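Local coordinates for protein Dok-7 (Mus musculus, PDB 3ML4) that activates the receptor tyrosine kinase MuSK as a dimeric cytoplasmic adaptor in neuromuscular synapse formation, its PH domain binding phosphoinositides, at residues D96-E99 / A100-A103; D105-I108 / R109-L112. All blocks are in the same frame, centred on the assembly; numbering follows the deposited sequence.

Contact 1. Residues D96-E99 / A100-A103; sequences DSHE and AMCA
The imidazole of His98 takes a sulfur over one of its faces: Cys102 SG lies 3.7 Å from the centroid of the His98 ring and 28° off the ring normal, a sulfur-aromatic contact. The sulfur is displaced toward the rim, and the nearest ring atom shows where, with Cys102 SG 3.4 Å from His98 CE1. Met101, modelled as selenomethionine, reaches the same ring obliquely with its terminal methyl, Met101 CE standing 3.5 Å from His98 CD2. Two torsions bring ring and thiol together: His98 CG is anti to the backbone N (chi1 -179°), carrying the imidazole forward over the next turn, and Cys102 SG is set anti to its own carbonyl carbon (chi1 -63°). Met101 needs the bend at its last torsion to turn CE to the ring.

The i to i+3 and i to i+4 spacings of these partners belong to the first turn of helix 98-112, and the backbone bonds confirm where the helix starts. Met101 N reaches Ser97 O at 3.5 Å, a weak bond, whereas Cys102 N to His98 O is 3.1 Å. Ala103 N then bonds Glu99 O at 2.8 Å. Ser97 occupies the N-cap position without a side-chain capping bond; its OG lies beside Ala100 CB.

This turn opens the C-terminal helix of the PH domain and follows strand 90-94, the last strand of the PH sheet, after a short link. Asp96 ties the approach to the helix to the rest of the domain through a salt bridge with Lys16 on strand 11-17 and a hydrogen bond between its carbonyl oxygen and the His80 side chain (ND1), while buried Met101 packs on Phe95 and Ala72, beside the end of strand 59-71.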
ATOM      1  N   ASP B  96      13.967  22.214 -14.581  1.00 39.76           N
ATOM      2  CA  ASP B  96      14.156  23.291 -15.541  1.00 40.32           C
ATOM      3  C   ASP B  96      12.810  23.595 -16.180  1.00 40.39           C
ATOM      4  O   ASP B  96      12.214  24.644 -15.934  1.00 40.47           O
ATOM      5  CB  ASP B  96      15.156  22.865 -16.619  1.00 40.34           C
ATOM      6  CG  ASP B  96      16.094  21.768 -16.145  1.00 41.40           C
ATOM      7  OD1 ASP B  96      16.459  21.757 -14.943  1.00 42.84           O
ATOM      8  OD2 ASP B  96      16.467  20.906 -16.972  1.00 42.18           O
ATOM      9  N   SER B  97      12.334  22.647 -16.978  1.00 40.50           N
ATOM     10  CA  SER B  97      11.116  22.805 -17.754  1.00 40.66           C
ATOM     11  C   SER B  97       9.858  22.627 -16.919  1.00 40.75           C
ATOM     12  O   SER B  97       9.816  21.805 -16.001  1.00 40.83           O
ATOM     13  CB  SER B  97      11.112  21.817 -18.924  1.00 40.78           C
ATOM     14  OG  SER B  97      11.625  20.554 -18.529  1.00 40.98           O
ATOM     15  N   HIS B  98       8.838  23.416 -17.253  1.00 40.79           N
ATOM     16  CA  HIS B  98       7.502  23.287 -16.680  1.00 40.68           C
ATOM     17  C   HIS B  98       6.898  21.902 -16.939  1.00 41.00           C
ATOM     18  O   HIS B  98       6.335  21.293 -16.031  1.00 41.13           O
ATOM     19  CB  HIS B  98       6.587  24.383 -17.241  1.00 40.39           C
ATOM     20  CG  HIS B  98       5.193  24.359 -16.691  1.00 39.49           C
ATOM     21  ND1 HIS B  98       4.135  23.797 -17.370  1.00 39.19           N
ATOM     22  CD2 HIS B  98       4.682  24.838 -15.534  1.00 38.99           C
ATOM     23  CE1 HIS B  98       3.032  23.928 -16.655  1.00 38.37           C
ATOM     24  NE2 HIS B  98       3.337  24.553 -15.534  1.00 38.17           N
ATOM     25  N   GLU B  99       7.029  21.402 -18.167  1.00 41.35           N
ATOM     26  CA  GLU B  99       6.359  20.155 -18.549  1.00 41.92           C
ATOM     27  C   GLU B  99       6.937  18.913 -17.866  1.00 41.84           C
ATOM     28  O   GLU B  99       6.207  17.957 -17.611  1.00 41.83           O
ATOM     29  CB  GLU B  99       6.265  19.986 -20.077  1.00 41.87           C
ATOM     30  CG  GLU B  99       7.553  19.577 -20.786  1.00 42.38           C
ATOM     31  CD  GLU B  99       7.331  19.195 -22.249  1.00 42.44           C
ATOM     32  OE1 GLU B  99       8.139  18.405 -22.783  1.00 43.48           O
ATOM     33  OE2 GLU B  99       6.354  19.676 -22.867  1.00 43.01           O
ATOM     34  N   ALA B 100       8.234  18.947 -17.564  1.00 41.98           N
ATOM     35  CA  ALA B 100       8.907  17.874 -16.829  1.00 42.17           C
ATOM     36  C   ALA B 100       8.414  17.793 -15.386  1.00 42.42           C
ATOM     37  O   ALA B 100       8.215  16.700 -14.848  1.00 42.59           O
ATOM     38  CB  ALA B 100      10.419  18.065 -16.861  1.00 42.15           C
HETATM   39  N   MSE B 101       8.222  18.957 -14.772  1.00 42.46           N
HETATM   40  CA  MSE B 101       7.643  19.057 -13.441  1.00 42.97           C
HETATM   41  C   MSE B 101       6.221  18.485 -13.411  1.00 42.05           C
HETATM   42  O   MSE B 101       5.886  17.699 -12.520  1.00 42.01           O
HETATM   43  CB  MSE B 101       7.645  20.517 -12.992  1.00 42.86           C
HETATM   44  CG  MSE B 101       6.918  20.791 -11.695  1.00 43.70           C
HETATM   45 SE   MSE B 101       6.397  22.660 -11.591  1.00 46.07          SE
HETATM   46  CE  MSE B 101       4.836  22.633 -12.770  1.00 44.57           C
ATOM     47  N   CYS B 102       5.401  18.877 -14.388  1.00 41.15           N
ATOM     48  CA  CYS B 102       4.033  18.371 -14.500  1.00 40.44           C
ATOM     49  C   CYS B 102       4.010  16.873 -14.762  1.00 39.63           C
ATOM     50  O   CYS B 102       3.186  16.155 -14.197  1.00 39.64           O
ATOM     51  CB  CYS B 102       3.271  19.092 -15.612  1.00 40.61           C
ATOM     52  SG  CYS B 102       3.073  20.849 -15.324  1.00 41.14           S
ATOM     53  N   ALA B 103       4.916  16.417 -15.625  1.00 38.62           N
ATOM     54  CA  ALA B 103       5.073  14.997 -15.909  1.00 37.80           C
ATOM     55  C   ALA B 103       5.361  14.233 -14.619  1.00 37.12           C
ATOM     56  O   ALA B 103       4.711  13.227 -14.334  1.00 37.06           O
ATOM     57  CB  ALA B 103       6.186  14.771 -16.934  1.00 37.95           C
TER

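Contact 2. Residues D105-I108 / R109-L112; sequences DTRI and RYAL
Asp105 and Arg109 join one turn apart on the C-terminal helix of the PH domain, an i to i+4 salt bridge in which Arg109 NH1 lies 3.0 Å from Asp105 OD1. The carboxylate oxygen meets the guanidinium at its edge, but the two planes are turned 40° apart, and the hydrogen bond within the bridge is weak, its N-H...O angle only 122°. A second weak bond runs from the same nitrogen to Asp105 OD2 at 3.4 Å. Arg109 also makes weak bonds to Leu69 O and Val115 O, and the nearby Arg117 forms a long, weak ion pair with Asp105. With an alanine here in place of the arginine, the buried Asp105 carboxylate is likely to lose the positive partner on its own helix and a gap to open beside Leu69.

Elsewhere on the helix, Ile108 and Leu112 lie side by side and point the same way, with Ile108 CG2 3.8 Å from Leu112 CD1; both pack on Leu40 and Leu69 of the sheet. Arg107 and Tyr110 slant across each other, guanidinium and ring planes 43° apart. Arg107 bends at its second and third torsions, which bring its guanidinium edge to the tyrosine: Arg107 NH2 stops 3.4 Å from Tyr110 CD2.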
ATOM      1  N   ASP B 105       4.783  15.295 -11.456  1.00 34.48           N
ATOM      2  CA  ASP B 105       3.604  15.421 -10.599  1.00 33.95           C
ATOM      3  C   ASP B 105       2.494  14.435 -10.984  1.00 33.84           C
ATOM      4  O   ASP B 105       1.919  13.778 -10.112  1.00 33.59           O
ATOM      5  CB  ASP B 105       3.055  16.851 -10.624  1.00 33.85           C
ATOM      6  CG  ASP B 105       1.845  17.020  -9.730  1.00 33.02           C
ATOM      7  OD1 ASP B 105       2.023  17.307  -8.529  1.00 33.28           O
ATOM      8  OD2 ASP B 105       0.716  16.859 -10.223  1.00 32.27           O
ATOM      9  N   THR B 106       2.202  14.344 -12.284  1.00 33.44           N
ATOM     10  CA  THR B 106       1.149  13.462 -12.791  1.00 33.11           C
ATOM     11  C   THR B 106       1.499  11.980 -12.598  1.00 32.96           C
ATOM     12  O   THR B 106       0.643  11.185 -12.196  1.00 33.05           O
ATOM     13  CB  THR B 106       0.846  13.742 -14.284  1.00 33.21           C
ATOM     14  OG1 THR B 106       0.688  15.152 -14.486  1.00 33.28           O
ATOM     15  CG2 THR B 106      -0.423  13.024 -14.737  1.00 32.63           C
ATOM     16  N   ARG B 107       2.753  11.621 -12.874  1.00 32.47           N
ATOM     17  CA  ARG B 107       3.209  10.234 -12.754  1.00 32.25           C
ATOM     18  C   ARG B 107       3.246   9.779 -11.291  1.00 31.83           C
ATOM     19  O   ARG B 107       2.721   8.712 -10.960  1.00 31.80           O
ATOM     20  CB  ARG B 107       4.574  10.050 -13.447  1.00 32.38           C
ATOM     21  CG  ARG B 107       5.081   8.601 -13.594  1.00 33.07           C
ATOM     22  CD  ARG B 107       4.329   7.791 -14.653  1.00 33.85           C
ATOM     23  NE  ARG B 107       3.259   7.011 -14.041  1.00 35.24           N
ATOM     24  CZ  ARG B 107       3.361   5.729 -13.689  1.00 35.61           C
ATOM     25  NH1 ARG B 107       4.482   5.052 -13.915  1.00 35.27           N
ATOM     26  NH2 ARG B 107       2.329   5.119 -13.121  1.00 35.60           N
ATOM     27  N   ILE B 108       3.844  10.600 -10.424  1.00 31.37           N
ATOM     28  CA  ILE B 108       3.929  10.304  -8.986  1.00 30.92           C
ATOM     29  C   ILE B 108       2.549  10.202  -8.323  1.00 30.91           C
ATOM     30  O   ILE B 108       2.306   9.285  -7.541  1.00 31.20           O
ATOM     31  CB  ILE B 108       4.822  11.320  -8.232  1.00 30.87           C
ATOM     32  CG1 ILE B 108       6.261  11.273  -8.770  1.00 31.06           C
ATOM     33  CG2 ILE B 108       4.808  11.044  -6.730  1.00 30.60           C
ATOM     34  CD1 ILE B 108       7.166  12.402  -8.286  1.00 30.75           C
ATOM     35  N   ARG B 109       1.651  11.131  -8.648  1.00 30.74           N
ATOM     36  CA  ARG B 109       0.271  11.100  -8.143  1.00 30.73           C
ATOM     37  C   ARG B 109      -0.430   9.768  -8.375  1.00 30.69           C
ATOM     38  O   ARG B 109      -0.908   9.145  -7.430  1.00 30.66           O
ATOM     39  CB  ARG B 109      -0.564  12.220  -8.761  1.00 30.66           C
ATOM     40  CG  ARG B 109      -0.622  13.445  -7.911  1.00 31.07           C
ATOM     41  CD  ARG B 109      -1.541  14.495  -8.500  1.00 32.63           C
ATOM     42  NE  ARG B 109      -2.211  15.194  -7.410  1.00 33.63           N
ATOM     43  CZ  ARG B 109      -1.711  16.230  -6.747  1.00 34.00           C
ATOM     44  NH1 ARG B 109      -0.529  16.750  -7.068  1.00 34.75           N
ATOM     45  NH2 ARG B 109      -2.410  16.755  -5.760  1.00 34.56           N
ATOM     46  N   TYR B 110      -0.489   9.345  -9.637  1.00 30.64           N
ATOM     47  CA  TYR B 110      -1.166   8.113 -10.011  1.00 30.58           C
ATOM     48  C   TYR B 110      -0.559   6.911  -9.298  1.00 30.38           C
ATOM     49  O   TYR B 110      -1.280   6.062  -8.776  1.00 30.34           O
ATOM     50  CB  TYR B 110      -1.099   7.916 -11.522  1.00 31.16           C
ATOM     51  CG  TYR B 110      -1.715   6.621 -11.994  1.00 32.21           C
ATOM     52  CD1 TYR B 110      -3.078   6.540 -12.272  1.00 32.98           C
ATOM     53  CD2 TYR B 110      -0.938   5.470 -12.150  1.00 32.24           C
ATOM     54  CE1 TYR B 110      -3.648   5.347 -12.700  1.00 32.98           C
ATOM     55  CE2 TYR B 110      -1.500   4.281 -12.572  1.00 32.25           C
ATOM     56  CZ  TYR B 110      -2.854   4.227 -12.849  1.00 32.54           C
ATOM     57  OH  TYR B 110      -3.418   3.046 -13.276  1.00 33.16           O
ATOM     58  N   ALA B 111       0.771   6.861  -9.269  1.00 30.17           N
ATOM     59  CA  ALA B 111       1.500   5.751  -8.662  1.00 29.70           C
ATOM     60  C   ALA B 111       1.225   5.568  -7.172  1.00 29.43           C
ATOM     61  O   ALA B 111       1.198   4.438  -6.685  1.00 29.10           O
ATOM     62  CB  ALA B 111       2.980   5.910  -8.904  1.00 29.84           C
ATOM     63  N   LEU B 112       1.018   6.671  -6.454  1.00 29.19           N
ATOM     64  CA  LEU B 112       0.809   6.604  -4.999  1.00 28.99           C
ATOM     65  C   LEU B 112      -0.609   6.190  -4.583  1.00 28.64           C
ATOM     66  O   LEU B 112      -0.856   5.901  -3.409  1.00 28.55           O
ATOM     67  CB  LEU B 112       1.237   7.903  -4.311  1.00 28.95           C
ATOM     68  CG  LEU B 112       2.741   8.212  -4.317  1.00 29.86           C
ATOM     69  CD1 LEU B 112       3.015   9.591  -3.713  1.00 29.69           C
ATOM     70  CD2 LEU B 112       3.566   7.125  -3.605  1.00 29.25           C
TER

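In the fold
Both contacts join side chains three or four residues apart on helix 98-112, following in series with centres about 13 Å apart. Contact 1 is a surface contact about 17 Å from the chain centre, with one buried residue, Met101. Contact 2 is partly buried, about 9 Å from that centre, and has three: Asp105, Ile108 and Leu112. Their chemistry differs accordingly. In the first turn the side-chain contact is a sulfur over an exposed imidazole, and there is no salt bridge between its segments; the later turns combine aliphatic packing onto the PH sheet with a salt bridge whose acid is buried. Contact 2 also reaches toward the PTB domain, through Arg109 to Val115 and Leu112 to Asn139.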